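Local coordinates for putative peptidyl-arginine deiminase (Chlorobium tepidum, PDB 1XKN), which probably hydrolyses the guanidinium group of agmatine or of peptidyl-arginine, acting as a deiminase that releases ammonia, at residues Pro37-Glu42 with Val323-Ser328; Asp207-Asp212 with Asp240-Pro245; Pro270-Val275 with Pro299-Pro304; Arg281-Tyr286 with Asp329-Leu334; Asn288-Asn293 with Ala336-Thr341. All coordinates share one frame; numbering follows the deposited sequence.

Contact 1. Residues Pro37-Glu42 with Val323-Ser328; sequences PAVFAE and VGIDCS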
# COMPACT_ATOMS: atom_id res chain seq x y z
N PRO A 37 0.85 15.34 -10.86
CA PRO A 37 -0.55 15.62 -10.52
C PRO A 37 -1.56 14.92 -11.43
O PRO A 37 -2.58 14.43 -10.96
CB PRO A 37 -0.63 17.15 -10.62
CG PRO A 37 0.48 17.49 -11.59
CD PRO A 37 1.58 16.59 -11.13
N ALA A 38 -1.27 14.87 -12.72
CA ALA A 38 -2.17 14.23 -13.67
C ALA A 38 -2.31 12.74 -13.38
O ALA A 38 -3.38 12.16 -13.57
CB ALA A 38 -1.68 14.44 -15.10
N VAL A 39 -1.23 12.11 -12.91
CA VAL A 39 -1.28 10.68 -12.60
C VAL A 39 -2.21 10.46 -11.41
O VAL A 39 -3.00 9.51 -11.39
CB VAL A 39 0.12 10.12 -12.27
CG1 VAL A 39 0.03 8.61 -12.05
CG2 VAL A 39 1.08 10.42 -13.40
N PHE A 40 -2.14 11.34 -10.42
CA PHE A 40 -3.02 11.22 -9.27
C PHE A 40 -4.47 11.44 -9.68
O PHE A 40 -5.38 10.81 -9.13
CB PHE A 40 -2.61 12.20 -8.16
CG PHE A 40 -1.48 11.69 -7.30
CD1 PHE A 40 -0.17 11.73 -7.76
CD2 PHE A 40 -1.74 11.16 -6.05
CE1 PHE A 40 0.87 11.23 -6.97
CE2 PHE A 40 -0.71 10.66 -5.25
CZ PHE A 40 0.60 10.70 -5.72
N ALA A 41 -4.69 12.33 -10.64
CA ALA A 41 -6.04 12.60 -11.13
C ALA A 41 -6.58 11.34 -11.80
O ALA A 41 -7.75 10.98 -11.63
CB ALA A 41 -6.03 13.76 -12.11
N GLU A 42 -5.73 10.66 -12.57
CA GLU A 42 -6.14 9.44 -13.25
C GLU A 42 -6.48 8.37 -12.22
O GLU A 42 -7.48 7.67 -12.34
CB GLU A 42 -5.02 8.94 -14.17
CG GLU A 42 -5.38 7.68 -14.94
CD GLU A 42 -4.31 7.27 -15.94
OE1 GLU A 42 -4.52 6.25 -16.64
OE2 GLU A 42 -3.28 7.96 -16.03
N VAL A 323 -7.22 -2.67 -14.35
CA VAL A 323 -6.87 -1.52 -15.17
C VAL A 323 -5.45 -1.02 -14.94
O VAL A 323 -5.01 -0.88 -13.79
CB VAL A 323 -7.83 -0.34 -14.90
CG1 VAL A 323 -7.43 0.88 -15.70
CG2 VAL A 323 -9.25 -0.75 -15.23
N GLY A 324 -4.73 -0.75 -16.02
CA GLY A 324 -3.38 -0.25 -15.90
C GLY A 324 -3.34 1.26 -15.85
O GLY A 324 -4.19 1.94 -16.42
N ILE A 325 -2.36 1.79 -15.13
CA ILE A 325 -2.15 3.23 -15.03
C ILE A 325 -0.66 3.44 -15.25
O ILE A 325 0.16 2.89 -14.52
CB ILE A 325 -2.56 3.77 -13.63
CG1 ILE A 325 -4.08 3.63 -13.45
CG2 ILE A 325 -2.13 5.23 -13.48
CD1 ILE A 325 -4.61 4.13 -12.11
N ASP A 326 -0.32 4.21 -16.28
CA ASP A 326 1.08 4.47 -16.59
C ASP A 326 1.77 5.20 -15.45
O ASP A 326 1.40 6.33 -15.11
CB ASP A 326 1.20 5.27 -17.89
CG ASP A 326 2.64 5.61 -18.24
OD1 ASP A 326 3.54 4.79 -17.97
OD2 ASP A 326 2.87 6.71 -18.80
N CYS A 327 2.77 4.55 -14.87
CA CYS A 327 3.50 5.13 -13.75
C CYS A 327 4.95 5.44 -14.11
O CYS A 327 5.81 5.54 -13.23
CB CYS A 327 3.44 4.18 -12.56
SG CYS A 327 1.80 4.09 -11.79
N SER A 328 5.21 5.61 -15.40
CA SER A 328 6.55 5.93 -15.88
C SER A 328 7.12 7.16 -15.19
O SER A 328 8.31 7.24 -14.92
CB SER A 328 6.53 6.14 -17.40
OG SER A 328 6.16 4.95 -18.07
O HOH W 1 -2.30 5.43 -17.93
O HOH W 2 -0.59 8.17 -16.18
O HOH W 3 -6.30 3.81 -16.32
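E42, on the helix 36-50, lies alongside I325 of strand 321-326, the two side chains running past each other in opposite directions. From CB the E42 chain starts with CG anti to the backbone N (chi1 -179°) and stays extended, which carries the carboxylate to the strand. There E42 CD rests 3.9 Å from I325 CG2, so the flat acid end is backed by a methyl group. Its oxygens work through water. E42 OE1 accepts from two waters: one, 2.7 Å from OE1, accepts in turn from D326 N, and the other donates to G324 O. E42 OE2 accepts from a third water, which donates to D326 O. One turn back, V39 CG1 is 4.1 Å from D326 O. D326 OD1 accepts from S328 N at 3.2 Å, from above the carboxylate plane, an Asx turn, and from S328 OG at 2.6 Å, while OD2 pairs with R302. The axes of 37-42 and 323-326 run nearly antiparallel and come within 9.3 Å. With no direct hydrogen bond between the segments, the helix meets the strand through a thin apolar patch and a hydrated carboxylate, whose ion pair with R73 is long and weak.

Contact 2. Residues Asp207-Asp212 with Asp240-Pro245; sequences DGIAGD and DENYKP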
# COMPACT_ATOMS: atom_id res chain seq x y z
N ASP A 207 15.39 -9.99 0.93
CA ASP A 207 15.71 -8.68 0.36
C ASP A 207 14.64 -8.23 -0.64
O ASP A 207 13.83 -9.03 -1.11
CB ASP A 207 17.06 -8.74 -0.35
CG ASP A 207 18.22 -8.90 0.61
OD1 ASP A 207 19.32 -9.30 0.16
OD2 ASP A 207 18.04 -8.62 1.81
N GLY A 208 14.66 -6.94 -0.95
CA GLY A 208 13.71 -6.38 -1.89
C GLY A 208 14.33 -6.18 -3.26
O GLY A 208 15.32 -6.83 -3.59
N ILE A 209 13.76 -5.27 -4.05
CA ILE A 209 14.26 -5.01 -5.40
C ILE A 209 15.22 -3.83 -5.50
O ILE A 209 15.39 -3.07 -4.55
CB ILE A 209 13.10 -4.78 -6.40
CG1 ILE A 209 12.35 -3.49 -6.04
CG2 ILE A 209 12.16 -5.98 -6.38
CD1 ILE A 209 11.23 -3.13 -7.02
N ALA A 210 15.83 -3.68 -6.67
CA ALA A 210 16.79 -2.60 -6.91
C ALA A 210 16.16 -1.22 -7.04
O ALA A 210 15.02 -1.08 -7.48
CB ALA A 210 17.60 -2.92 -8.17
N GLY A 211 16.93 -0.21 -6.65
CA GLY A 211 16.48 1.18 -6.73
C GLY A 211 15.45 1.57 -5.69
O GLY A 211 14.93 2.68 -5.70
N ASP A 212 15.17 0.64 -4.78
CA ASP A 212 14.20 0.84 -3.72
C ASP A 212 14.76 1.60 -2.51
O ASP A 212 15.73 1.15 -1.89
CB ASP A 212 13.65 -0.53 -3.31
CG ASP A 212 12.70 -0.47 -2.15
OD1 ASP A 212 11.96 0.53 -2.03
OD2 ASP A 212 12.67 -1.45 -1.37
N ASP A 240 20.05 -9.70 -14.68
CA ASP A 240 19.41 -8.57 -14.02
C ASP A 240 19.67 -8.59 -12.52
O ASP A 240 19.70 -9.65 -11.90
CB ASP A 240 17.90 -8.60 -14.26
CG ASP A 240 17.20 -7.39 -13.67
OD1 ASP A 240 17.34 -6.29 -14.24
OD2 ASP A 240 16.53 -7.55 -12.63
N GLU A 241 19.83 -7.40 -11.93
CA GLU A 241 20.10 -7.27 -10.50
C GLU A 241 19.04 -7.89 -9.58
O GLU A 241 19.36 -8.31 -8.47
CB GLU A 241 20.28 -5.79 -10.14
CG GLU A 241 21.52 -5.14 -10.74
CD GLU A 241 21.59 -5.25 -12.25
OE1 GLU A 241 20.59 -4.90 -12.93
OE2 GLU A 241 22.65 -5.67 -12.77
N ASN A 242 17.80 -7.94 -10.04
CA ASN A 242 16.73 -8.50 -9.21
C ASN A 242 16.59 -10.01 -9.33
O ASN A 242 15.83 -10.62 -8.57
CB ASN A 242 15.39 -7.85 -9.55
CG ASN A 242 15.35 -6.38 -9.20
OD1 ASN A 242 15.81 -5.97 -8.13
ND2 ASN A 242 14.78 -5.58 -10.09
N TYR A 243 17.31 -10.62 -10.26
CA TYR A 243 17.21 -12.06 -10.46
C TYR A 243 17.42 -12.86 -9.18
O TYR A 243 16.54 -13.60 -8.76
CB TYR A 243 18.24 -12.52 -11.51
CG TYR A 243 18.07 -13.97 -11.91
CD1 TYR A 243 17.00 -14.37 -12.72
CD2 TYR A 243 18.97 -14.94 -11.49
CE1 TYR A 243 16.83 -15.70 -13.09
CE2 TYR A 243 18.81 -16.28 -11.85
CZ TYR A 243 17.74 -16.65 -12.65
OH TYR A 243 17.57 -17.97 -13.02
N LYS A 244 18.58 -12.69 -8.55
CA LYS A 244 18.90 -13.42 -7.33
C LYS A 244 17.91 -13.19 -6.17
O LYS A 244 17.35 -14.15 -5.63
CB LYS A 244 20.33 -13.08 -6.88
CG LYS A 244 20.78 -13.75 -5.59
CD LYS A 244 22.25 -13.48 -5.35
CE LYS A 244 22.72 -14.06 -4.03
NZ LYS A 244 22.07 -13.40 -2.87
N PRO A 245 17.68 -11.92 -5.78
CA PRO A 245 16.76 -11.61 -4.68
C PRO A 245 15.36 -12.20 -4.87
O PRO A 245 14.78 -12.76 -3.94
CB PRO A 245 16.74 -10.09 -4.67
CG PRO A 245 18.08 -9.72 -5.21
CD PRO A 245 18.25 -10.69 -6.34
O HOH W 4 16.11 -12.31 -0.84
O HOH W 5 19.80 -11.19 -2.53
O HOH W 6 14.14 -2.89 -9.51
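N242 lays its side-chain amide against I209 and A210, with OD1 3.3 Å from I209 CA. CG stands anti to its own carbonyl carbon (chi1 -65°), beside the backbone N, and OD1 reaches A210 N at 2.7 Å. This is a short hydrogen bond received in the plane of the amide carbonyl, on a lone pair, with a C=O...donor angle of 138°. The other half of the amide serves the same residue less directly: N242 ND2 gives a hydrogen bond to a water 2.8 Å away, and that water donates to A210 O. One side chain thus serves the N-H of A210 directly and its C=O through a water, A210 being the second residue of a type II turn that runs from I209 to D212. Beside this grip, P245 CB packs 3.7 Å from G208 O, and A210 CB approaches E241 CB more loosely. N242 is itself set by D240, whose OD2 accepts from N242 N at 2.9 Å from above the carboxylate plane, a capping bond in the type I turn from D240 to Y243. R281 forms salt bridges with both D240 and E241, so the acids of that turn are tied to a further strand. The contact pins the loop between strands 201-205 and 222-226 against the turn that leads into helix 243-253, with selenomethionine M271 of the loop after strand 265-269 lying on N242.

Contact 3. Residues Pro270-Val275 with Pro299-Pro304; sequences PMPEPV and PTYRCP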
# COMPACT_ATOMS: atom_id res chain seq x y z
N PRO A 270 5.45 -11.09 -13.63
CA PRO A 270 6.68 -10.64 -14.27
C PRO A 270 7.16 -9.36 -13.59
O PRO A 270 6.46 -8.80 -12.75
CB PRO A 270 6.24 -10.39 -15.72
CG PRO A 270 4.82 -9.95 -15.55
CD PRO A 270 4.29 -10.89 -14.50
N MSE A 271 8.38 -8.94 -13.91
CA MSE A 271 8.93 -7.70 -13.39
C MSE A 271 8.92 -6.79 -14.61
O MSE A 271 9.04 -7.26 -15.73
CB MSE A 271 10.38 -7.87 -12.92
CG MSE A 271 10.54 -8.35 -11.49
SE MSE A 271 9.95 -7.07 -10.17
CE MSE A 271 11.42 -5.81 -10.38
N PRO A 272 8.74 -5.48 -14.40
CA PRO A 272 8.73 -4.58 -15.55
C PRO A 272 10.12 -4.57 -16.18
O PRO A 272 11.10 -4.91 -15.51
CB PRO A 272 8.41 -3.23 -14.92
CG PRO A 272 7.59 -3.59 -13.73
CD PRO A 272 8.32 -4.79 -13.17
N GLU A 273 10.22 -4.22 -17.45
CA GLU A 273 11.54 -4.14 -18.07
C GLU A 273 12.20 -2.99 -17.31
O GLU A 273 11.51 -2.08 -16.86
CB GLU A 273 11.44 -3.80 -19.55
CG GLU A 273 11.12 -5.01 -20.41
CD GLU A 273 10.88 -4.65 -21.86
OE1 GLU A 273 11.16 -3.50 -22.26
OE2 GLU A 273 10.42 -5.54 -22.61
N PRO A 274 13.52 -3.03 -17.15
CA PRO A 274 14.26 -1.98 -16.43
C PRO A 274 13.83 -0.55 -16.72
O PRO A 274 13.70 -0.15 -17.88
CB PRO A 274 15.71 -2.25 -16.83
CG PRO A 274 15.73 -3.75 -16.95
CD PRO A 274 14.45 -4.03 -17.70
N VAL A 275 13.60 0.22 -15.66
CA VAL A 275 13.20 1.62 -15.77
C VAL A 275 14.27 2.49 -15.12
O VAL A 275 14.65 2.28 -13.96
CB VAL A 275 11.84 1.87 -15.07
CG1 VAL A 275 11.46 3.34 -15.19
CG2 VAL A 275 10.77 1.00 -15.70
N PRO A 299 0.28 -0.61 -11.83
CA PRO A 299 1.18 0.37 -12.45
C PRO A 299 1.80 -0.25 -13.70
O PRO A 299 2.18 -1.42 -13.70
CB PRO A 299 2.21 0.62 -11.35
CG PRO A 299 2.29 -0.70 -10.65
CD PRO A 299 0.84 -1.13 -10.56
N THR A 300 1.88 0.53 -14.78
CA THR A 300 2.48 0.03 -16.01
C THR A 300 3.68 0.88 -16.39
O THR A 300 3.75 2.06 -16.03
CB THR A 300 1.47 -0.04 -17.18
OG1 THR A 300 0.89 1.25 -17.40
CG2 THR A 300 0.38 -1.06 -16.87
N TYR A 301 4.61 0.28 -17.12
CA TYR A 301 5.84 0.97 -17.49
C TYR A 301 6.23 0.92 -18.96
O TYR A 301 7.39 0.67 -19.30
CB TYR A 301 6.97 0.43 -16.62
CG TYR A 301 6.71 0.73 -15.16
CD1 TYR A 301 6.96 2.00 -14.66
CD2 TYR A 301 6.14 -0.22 -14.32
CE1 TYR A 301 6.64 2.34 -13.36
CE2 TYR A 301 5.81 0.11 -13.00
CZ TYR A 301 6.06 1.39 -12.53
OH TYR A 301 5.73 1.75 -11.25
N ARG A 302 5.25 1.17 -19.82
CA ARG A 302 5.46 1.20 -21.26
C ARG A 302 6.33 0.08 -21.83
O ARG A 302 7.34 0.34 -22.48
CB ARG A 302 6.06 2.56 -21.66
CG ARG A 302 5.21 3.74 -21.20
CD ARG A 302 5.87 5.09 -21.46
NE ARG A 302 5.11 6.17 -20.83
CZ ARG A 302 5.51 7.43 -20.75
NH1 ARG A 302 6.67 7.80 -21.28
NH2 ARG A 302 4.75 8.33 -20.14
N CYS A 303 5.94 -1.16 -21.59
CA CYS A 303 6.69 -2.29 -22.12
C CYS A 303 5.74 -3.46 -22.33
O CYS A 303 4.63 -3.47 -21.81
CB CYS A 303 7.83 -2.68 -21.17
SG CYS A 303 7.32 -3.50 -19.64
N PRO A 304 6.17 -4.48 -23.10
CA PRO A 304 5.32 -5.64 -23.37
C PRO A 304 4.94 -6.49 -22.17
O PRO A 304 4.05 -7.33 -22.25
CB PRO A 304 6.11 -6.41 -24.42
CG PRO A 304 7.53 -6.07 -24.09
CD PRO A 304 7.46 -4.59 -23.81
O HOH W 7 9.83 -0.85 -18.73
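The Y301 ring is approached obliquely by two aliphatic groups: P272 CG comes to 3.7 Å from Y301 CD2, and V275 CG2 to 4.1 Å from Y301 CD1. P272 and Y301 lie side by side and point the same way, whereas V275 crosses the tyrosine at about a right angle. Y301 follows strand 295-300 in a beta-alpha-beta crossover, strand 295-300 to helix 305-316 to the parallel strand 321-326, and the loop 270-275 packs on the turn between that first strand and the helix. In this turn D306 accepts from Y301 N and C303 N, and the C303 side chain caps a backbone N beyond P304. E273, its chain extended beyond CG, runs across this corner: OE1 is 3.6 Å from C303 CB and OE2 meets P304 CG at 3.3 Å. A water donates to both E273 O and Y301 O, bridging the backbones. E273 N is buried here without a hydrogen-bond partner, and C303 SG sits 3.7 Å from it.

Contact 4. Residues Arg281-Tyr286 with Asp329-Leu334; sequences RLPASY and DLIWGL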
# COMPACT_ATOMS: atom_id res chain seq x y z
N ARG A 281 18.50 3.48 -11.47
CA ARG A 281 17.51 2.41 -11.57
C ARG A 281 16.34 2.77 -10.64
O ARG A 281 16.55 3.15 -9.49
CB ARG A 281 18.15 1.08 -11.14
CG ARG A 281 17.24 -0.15 -11.26
CD ARG A 281 16.91 -0.44 -12.72
NE ARG A 281 16.15 -1.68 -12.91
CZ ARG A 281 16.69 -2.89 -12.94
NH1 ARG A 281 17.99 -3.06 -12.80
NH2 ARG A 281 15.91 -3.95 -13.14
N LEU A 282 15.12 2.67 -11.16
CA LEU A 282 13.92 2.98 -10.40
C LEU A 282 13.25 1.66 -9.99
O LEU A 282 13.30 0.68 -10.72
CB LEU A 282 12.97 3.84 -11.23
CG LEU A 282 13.60 5.10 -11.83
CD1 LEU A 282 12.52 5.96 -12.49
CD2 LEU A 282 14.32 5.90 -10.75
N PRO A 283 12.60 1.64 -8.81
CA PRO A 283 11.92 0.45 -8.29
C PRO A 283 10.57 0.11 -8.90
O PRO A 283 9.58 -0.09 -8.19
CB PRO A 283 11.83 0.75 -6.79
CG PRO A 283 11.57 2.22 -6.78
CD PRO A 283 12.52 2.76 -7.85
N ALA A 284 10.52 0.04 -10.23
CA ALA A 284 9.29 -0.28 -10.94
C ALA A 284 8.88 -1.73 -10.67
O ALA A 284 9.69 -2.65 -10.82
CB ALA A 284 9.48 -0.07 -12.43
N SER A 285 7.63 -1.94 -10.28
CA SER A 285 7.14 -3.28 -10.00
C SER A 285 5.63 -3.41 -10.10
O SER A 285 4.89 -2.58 -9.58
CB SER A 285 7.58 -3.73 -8.61
OG SER A 285 7.04 -5.00 -8.31
N TYR A 286 5.18 -4.46 -10.78
CA TYR A 286 3.75 -4.69 -10.93
C TYR A 286 3.12 -5.14 -9.62
O TYR A 286 1.90 -5.13 -9.49
CB TYR A 286 3.49 -5.75 -12.01
CG TYR A 286 4.02 -5.37 -13.37
CD1 TYR A 286 3.59 -4.21 -14.01
CD2 TYR A 286 4.95 -6.18 -14.02
CE1 TYR A 286 4.08 -3.86 -15.27
CE2 TYR A 286 5.44 -5.84 -15.28
CZ TYR A 286 5.01 -4.68 -15.89
OH TYR A 286 5.50 -4.35 -17.13
N ASP A 329 6.26 8.14 -14.92
CA ASP A 329 6.71 9.35 -14.24
C ASP A 329 6.51 9.27 -12.74
O ASP A 329 7.32 9.77 -11.97
CB ASP A 329 5.99 10.58 -14.79
CG ASP A 329 6.35 10.88 -16.23
OD1 ASP A 329 7.55 11.01 -16.53
OD2 ASP A 329 5.42 10.98 -17.06
N LEU A 330 5.42 8.63 -12.31
CA LEU A 330 5.17 8.52 -10.88
C LEU A 330 6.31 7.80 -10.17
O LEU A 330 6.73 8.21 -9.09
CB LEU A 330 3.86 7.77 -10.63
CG LEU A 330 3.47 7.59 -9.16
CD1 LEU A 330 3.28 8.96 -8.51
CD2 LEU A 330 2.19 6.76 -9.05
N ILE A 331 6.81 6.73 -10.79
CA ILE A 331 7.88 5.92 -10.20
C ILE A 331 9.18 6.67 -9.88
O ILE A 331 10.03 6.16 -9.14
CB ILE A 331 8.17 4.68 -11.09
CG1 ILE A 331 8.94 3.63 -10.29
CG2 ILE A 331 8.97 5.08 -12.32
CD1 ILE A 331 8.20 3.15 -9.05
N TRP A 332 9.34 7.87 -10.43
CA TRP A 332 10.53 8.68 -10.15
C TRP A 332 10.46 9.07 -8.68
O TRP A 332 11.47 9.45 -8.08
CB TRP A 332 10.54 9.92 -11.05
CG TRP A 332 11.68 10.89 -10.83
CD1 TRP A 332 11.60 12.25 -10.80
CD2 TRP A 332 13.07 10.57 -10.64
NE1 TRP A 332 12.84 12.80 -10.60
CE2 TRP A 332 13.77 11.80 -10.50
CE3 TRP A 332 13.80 9.37 -10.58
CZ2 TRP A 332 15.15 11.86 -10.30
CZ3 TRP A 332 15.18 9.43 -10.38
CH2 TRP A 332 15.84 10.67 -10.24
N GLY A 333 9.26 8.97 -8.10
CA GLY A 333 9.07 9.28 -6.69
C GLY A 333 9.49 8.09 -5.83
O GLY A 333 9.49 8.17 -4.60
N LEU A 334 9.83 6.99 -6.50
CA LEU A 334 10.28 5.75 -5.88
C LEU A 334 9.17 4.90 -5.26
O LEU A 334 9.42 4.07 -4.38
CB LEU A 334 11.38 6.05 -4.85
CG LEU A 334 12.49 6.98 -5.36
CD1 LEU A 334 13.51 7.21 -4.25
CD2 LEU A 334 13.17 6.38 -6.59
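L282 sets CD1 against I331 and CD2 against the edge of W332 and, more loosely, L334. L282 CD1 rests 3.7 Å from I331 CG2, while L282 CD2 meets the indole of W332 in the ring plane, 3.5 Å from CE3. I331 also meets the backbone of P283 and A284. Its CG1 is anti to the backbone N (chi1 -162°) and lies 3.9 Å from A284 N, and from there CD1 extends to 3.6 Å from P283 O. The P283 ring also touches L334: P283 CG is 3.7 Å from L334 O, and P283 CD is 3.9 Å from L334 CD2. Behind this first shell, P283 is the centre of an inverse gamma turn closed by a weak bond from A284 N to L282 O, and both L282 and P283 touch I331 and L334. Across from it the 3-10 segment 330-333 carries I331 toward L282, while W332 starts away and brings its ring edge back; the bond from L334 N to I331 O continues the turn. The indole is set from outside: W332 NE1 bonds to P30 O, K32 makes a cation-pi contact with the ring, and Y277 meets it edge-to-face. L282 N is held by the backbone of V275. No hydrogen bond crosses between the two segments, so their cohesion is apolar and rests on close fit, with the polar end of W332 satisfied by P30.

Contact 5. Residues Asn288-Asn293 with Ala336-Thr341; sequences NFYIAN and AIHCVT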
# COMPACT_ATOMS: atom_id res chain seq x y z
N ASN A 288 3.20 -3.59 -7.02
CA ASN A 288 2.73 -2.39 -6.34
C ASN A 288 1.37 -1.96 -6.88
O ASN A 288 1.14 -0.78 -7.17
CB ASN A 288 3.76 -1.26 -6.49
CG ASN A 288 3.75 -0.29 -5.31
OD1 ASN A 288 4.09 -0.66 -4.19
ND2 ASN A 288 3.35 0.94 -5.57
N PHE A 289 0.46 -2.93 -6.99
CA PHE A 289 -0.89 -2.69 -7.47
C PHE A 289 -1.80 -2.44 -6.27
O PHE A 289 -1.42 -2.69 -5.12
CB PHE A 289 -1.40 -3.91 -8.25
CG PHE A 289 -1.48 -5.19 -7.44
CD1 PHE A 289 -2.56 -5.44 -6.59
CD2 PHE A 289 -0.46 -6.14 -7.52
CE1 PHE A 289 -2.62 -6.61 -5.84
CE2 PHE A 289 -0.52 -7.32 -6.77
CZ PHE A 289 -1.60 -7.55 -5.93
N TYR A 290 -3.00 -1.93 -6.53
CA TYR A 290 -3.95 -1.67 -5.45
C TYR A 290 -5.27 -2.35 -5.75
O TYR A 290 -5.80 -2.24 -6.87
CB TYR A 290 -4.18 -0.16 -5.28
CG TYR A 290 -5.23 0.16 -4.24
CD1 TYR A 290 -5.05 -0.18 -2.90
CD2 TYR A 290 -6.41 0.82 -4.60
CE1 TYR A 290 -6.01 0.12 -1.94
CE2 TYR A 290 -7.39 1.12 -3.64
CZ TYR A 290 -7.18 0.78 -2.32
OH TYR A 290 -8.14 1.08 -1.38
N ILE A 291 -5.81 -3.06 -4.77
CA ILE A 291 -7.09 -3.75 -4.94
C ILE A 291 -8.20 -2.83 -4.43
O ILE A 291 -8.20 -2.45 -3.26
CB ILE A 291 -7.15 -5.06 -4.11
CG1 ILE A 291 -5.97 -5.97 -4.47
CG2 ILE A 291 -8.47 -5.77 -4.38
CD1 ILE A 291 -5.72 -7.05 -3.42
N ALA A 292 -9.13 -2.46 -5.31
CA ALA A 292 -10.26 -1.62 -4.94
C ALA A 292 -11.51 -2.50 -4.99
O ALA A 292 -11.41 -3.68 -5.33
CB ALA A 292 -10.40 -0.45 -5.91
N ASN A 293 -12.68 -1.95 -4.69
CA ASN A 293 -13.90 -2.76 -4.70
C ASN A 293 -14.25 -3.37 -6.05
O ASN A 293 -14.51 -4.57 -6.14
CB ASN A 293 -15.09 -1.94 -4.19
CG ASN A 293 -15.03 -1.67 -2.70
OD1 ASN A 293 -14.17 -2.20 -1.99
ND2 ASN A 293 -15.96 -0.85 -2.21
N ALA A 336 4.74 3.60 -6.34
CA ALA A 336 3.68 3.64 -7.34
C ALA A 336 2.27 3.60 -6.75
O ALA A 336 2.03 4.11 -5.65
CB ALA A 336 3.88 2.50 -8.35
N ILE A 337 1.33 2.98 -7.47
CA ILE A 337 -0.07 2.92 -7.03
C ILE A 337 -0.31 2.44 -5.60
O ILE A 337 -1.02 3.10 -4.84
CB ILE A 337 -0.93 2.06 -7.98
CG1 ILE A 337 -0.72 2.52 -9.43
CG2 ILE A 337 -2.41 2.19 -7.61
CD1 ILE A 337 -1.08 3.98 -9.68
N HIS A 338 0.26 1.30 -5.22
CA HIS A 338 0.04 0.81 -3.86
C HIS A 338 0.60 1.77 -2.82
O HIS A 338 0.01 1.97 -1.76
CB HIS A 338 0.66 -0.58 -3.66
CG HIS A 338 0.14 -1.29 -2.46
ND1 HIS A 338 0.91 -1.56 -1.34
CD2 HIS A 338 -1.10 -1.76 -2.18
CE1 HIS A 338 0.16 -2.17 -0.43
NE2 HIS A 338 -1.06 -2.30 -0.92
N CYS A 339 1.74 2.38 -3.14
CA CYS A 339 2.39 3.32 -2.22
C CYS A 339 1.60 4.60 -1.96
O CYS A 339 1.71 5.18 -0.89
CB CYS A 339 3.77 3.69 -2.75
SG CYS A 339 4.96 2.33 -2.81
N VAL A 340 0.82 5.04 -2.93
CA VAL A 340 0.07 6.29 -2.76
C VAL A 340 -1.37 6.11 -2.31
O VAL A 340 -2.13 7.08 -2.22
CB VAL A 340 0.10 7.14 -4.06
CG1 VAL A 340 1.53 7.48 -4.41
CG2 VAL A 340 -0.58 6.39 -5.20
N THR A 341 -1.75 4.88 -1.99
CA THR A 341 -3.11 4.59 -1.57
C THR A 341 -3.19 3.89 -0.22
O THR A 341 -2.20 3.37 0.28
CB THR A 341 -3.80 3.64 -2.57
OG1 THR A 341 -3.03 2.44 -2.67
CG2 THR A 341 -3.89 4.28 -3.94
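This is a fully buried contact near the centre of the chain, where the short edge strand 290-291 and the residues leading into it lie against the segment 336-341, with its type I turn, that precedes strand 342-345. N288 and H338 form its backbone link: H338 N donates to N288 O at 3.0 Å, from above the carbonyl plane (55° out of it). Further on, Y290 CG stands anti to the backbone N (chi1 176°), and T341 CB sits over the centre of one ring face, 4.0 Å from the centroid and 11° off the ring normal, a CH-pi contact. T341 OG1 lies over the same ring, 3.3 Å from Y290 CD1. I337 CG2 closes on Y290 CB at 3.8 Å. The H338 imidazole brings CD2 to 3.1 Å from F289 O and to the edge of the Y290 ring. Its nitrogens bond elsewhere, ND1 to D219 and NE2 to E11, so the ring is fixed from both polar sides. The N288 side chain packs among A336, H338 and C339, with D219 and D220 also touching it. Agmatine deiminases carry their nucleophilic cysteine in an Ile-His-Cys sequence like that of I337-C339, consistent with 336-341 forming part of the active site. Around it, strand 295-300 lies against F289, A336 and I337, strand 15-21 meets T341, with T18 OG1 and Y290 OH hydrogen-bonded, and L47 of helix 36-50 packs on Y290.

From the N terminus, segment 37-42 opens the longest loop, closed by 323-328 in contact 1. Contacts 2 and 3 nest inside it, one after the other. Contact 2 closes first, and contact 3 opens at 270-275. Before 299-304 closes it, 281-286 and 288-293 have opened contacts 4 and 5, so contact 3 crosses both. Their partners, 329-334 and 336-341, follow 323-328, so contacts 4 and 5 cross each other and contact 1. Contacts 1, 3 and 5 reach one sheet, strands 290-291, 295-300 and 321-326. Contact 4 joins this cluster through L330 (contacts 1 and 5) and through L282 and Y286 (contact 3), while R281 ties it to the D240-Y243 turn of contact 2.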